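Local atomic coordinates of polyketide biosynthesis 3-hydroxy-3-methylglutaryl-ACP synthase PksG (Bacillus subtilis, PDB entry 4YXT), a protein that catalyses the aldol condensation of acetyl-AcpK with a carrier-bound beta-ketothioester intermediate during biosynthesis of the antibiotic polyketide bacillaene. Residues A16-M21 / K40-A45. The protein carries 1 engineered substitution. Sequence-based numbering, arbitrary orientation.
Sequences AYLDVM and KEKAVA
E41 OE1 is held by two salt bridges, one from R293 NE and one from R359 NH2. Beneath it runs an antiparallel ladder: K42 N gives L18 O a hydrogen bond of 3.2 Å lying in the carbonyl plane, and the return bond from L18 N to K42 O is shorter, 2.8 Å, and runs nearly along the C=O axis. V44 N to A16 O and V20 N to K40 O extend the ladder at both ends, the latter just past D19, the N-cap of helix 20-27. E41 leaves the sheet on the same face as D19, and its carboxylate crosses the Y17 ring obliquely, OE2 3.4 Å from Y17 CE1, the planes 59° apart. On the other face L18 and K42 lie side by side, and the extended lysine sends NZ to E165 O and Y367 OH; V20, at the start of the helix, points at segment 40-45 and puts CG2 3.6 Å from K42 CG. M21 CE presses tightly on K40 CG at 3.4 Å. This is structural packing away from the active-site residues: strand 16-19 lies between 41-43 and 360-361 in a small sheet separate from the large mixed sheet of the thiolase-like fold, with helix 364-370 against L18 and helix 31-37 against V20 and M21.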
loop_
_atom_site.group_PDB
_atom_site.type_symbol
_atom_site.label_atom_id
_atom_site.label_comp_id
_atom_site.label_asym_id
_atom_site.label_seq_id
_atom_site.Cartn_x
_atom_site.Cartn_y
_atom_site.Cartn_z
ATOM N N ALA A 16 24.349 2.530 -13.112
ATOM C CA ALA A 16 25.631 3.057 -12.650
ATOM C C ALA A 16 25.905 2.534 -11.269
ATOM O O ALA A 16 24.972 2.362 -10.478
ATOM C CB ALA A 16 25.627 4.575 -12.648
ATOM N N TYR A 17 27.170 2.268 -10.964
ATOM C CA TYR A 17 27.530 1.866 -9.602
ATOM C C TYR A 17 28.714 2.618 -9.096
ATOM O O TYR A 17 29.322 3.395 -9.848
ATOM C CB TYR A 17 27.768 0.381 -9.489
ATOM C CG TYR A 17 29.038 -0.118 -10.105
ATOM C CD1 TYR A 17 30.109 -0.473 -9.298
ATOM C CD2 TYR A 17 29.170 -0.243 -11.500
ATOM C CE1 TYR A 17 31.290 -0.947 -9.840
ATOM C CE2 TYR A 17 30.355 -0.711 -12.063
ATOM C CZ TYR A 17 31.416 -1.057 -11.211
ATOM O OH TYR A 17 32.591 -1.515 -11.704
ATOM N N LEU A 18 28.979 2.448 -7.794
ATOM C CA LEU A 18 30.187 2.978 -7.154
ATOM C C LEU A 18 30.955 1.860 -6.505
ATOM O O LEU A 18 30.379 0.944 -5.915
ATOM C CB LEU A 18 29.853 4.048 -6.120
ATOM C CG LEU A 18 31.068 4.824 -5.608
ATOM C CD1 LEU A 18 31.482 5.900 -6.614
ATOM C CD2 LEU A 18 30.781 5.403 -4.234
ATOM N N ASP A 19 32.272 1.894 -6.622
ATOM C CA ASP A 19 33.068 0.953 -5.858
ATOM C C ASP A 19 33.171 1.473 -4.428
ATOM O O ASP A 19 33.684 2.539 -4.164
ATOM C CB ASP A 19 34.443 0.727 -6.465
ATOM C CG ASP A 19 35.228 -0.345 -5.723
ATOM O OD1 ASP A 19 34.654 -1.383 -5.310
ATOM O OD2 ASP A 19 36.435 -0.158 -5.574
ATOM N N VAL A 20 32.643 0.700 -3.509
ATOM C CA VAL A 20 32.460 1.146 -2.145
ATOM C C VAL A 20 33.727 0.970 -1.288
ATOM O O VAL A 20 33.837 1.584 -0.230
ATOM C CB VAL A 20 31.173 0.477 -1.588
ATOM C CG1 VAL A 20 31.247 0.130 -0.140
ATOM C CG2 VAL A 20 30.007 1.411 -1.855
ATOM N N MET A 21 34.683 0.170 -1.755
ATOM C CA MET A 21 36.019 0.122 -1.130
ATOM C C MET A 21 36.802 1.401 -1.438
ATOM O O MET A 21 37.359 2.010 -0.530
ATOM C CB MET A 21 36.798 -1.119 -1.546
ATOM C CG MET A 21 36.150 -2.438 -1.112
ATOM S SD MET A 21 35.324 -3.386 -2.428
ATOM C CE MET A 21 35.052 -4.935 -1.576
ATOM N N LYS A 40 30.558 -4.316 -1.465
ATOM C CA LYS A 40 31.577 -4.030 -2.499
ATOM C C LYS A 40 31.135 -2.987 -3.463
ATOM O O LYS A 40 31.931 -2.184 -3.870
ATOM C CB LYS A 40 31.976 -5.288 -3.296
ATOM C CG LYS A 40 32.193 -6.543 -2.460
ATOM C CD LYS A 40 32.040 -7.797 -3.292
ATOM C CE LYS A 40 33.309 -8.113 -4.082
ATOM N NZ LYS A 40 33.202 -9.464 -4.746
ATOM N N GLU A 41 29.877 -3.006 -3.869
ATOM C CA GLU A 41 29.406 -2.013 -4.775
ATOM C C GLU A 41 28.045 -1.570 -4.309
ATOM O O GLU A 41 27.351 -2.286 -3.639
ATOM C CB GLU A 41 29.315 -2.581 -6.201
ATOM C CG GLU A 41 30.604 -3.216 -6.722
ATOM C CD GLU A 41 30.376 -4.161 -7.895
ATOM O OE1 GLU A 41 29.364 -4.897 -7.907
ATOM O OE2 GLU A 41 31.219 -4.195 -8.812
ATOM N N LYS A 42 27.700 -0.343 -4.631
ATOM C CA LYS A 42 26.320 0.102 -4.506
ATOM C C LYS A 42 25.901 0.675 -5.851
ATOM O O LYS A 42 26.691 1.393 -6.482
ATOM C CB LYS A 42 26.175 1.120 -3.389
ATOM C CG LYS A 42 26.970 2.424 -3.547
ATOM C CD LYS A 42 26.648 3.304 -2.347
ATOM C CE LYS A 42 26.966 4.768 -2.605
ATOM N NZ LYS A 42 26.268 5.606 -1.585
ATOM N N ALA A 43 24.694 0.329 -6.301
ATOM C CA ALA A 43 24.058 1.044 -7.390
ATOM C C ALA A 43 23.805 2.479 -6.995
ATOM O O ALA A 43 23.523 2.761 -5.839
ATOM C CB ALA A 43 22.739 0.378 -7.730
ATOM N N VAL A 44 23.887 3.404 -7.951
ATOM C CA VAL A 44 23.583 4.824 -7.703
ATOM C C VAL A 44 22.583 5.320 -8.776
ATOM O O VAL A 44 22.887 5.346 -9.984
ATOM C CB VAL A 44 24.856 5.698 -7.671
ATOM C CG1 VAL A 44 24.533 7.145 -7.265
ATOM C CG2 VAL A 44 25.914 5.108 -6.741
ATOM N N ALA A 45 21.360 5.637 -8.340
ATOM C CA ALA A 45 20.351 6.193 -9.228
ATOM C C ALA A 45 20.806 7.568 -9.764
ATOM O O ALA A 45 21.247 8.437 -9.003
ATOM C CB ALA A 45 19.016 6.346 -8.506
#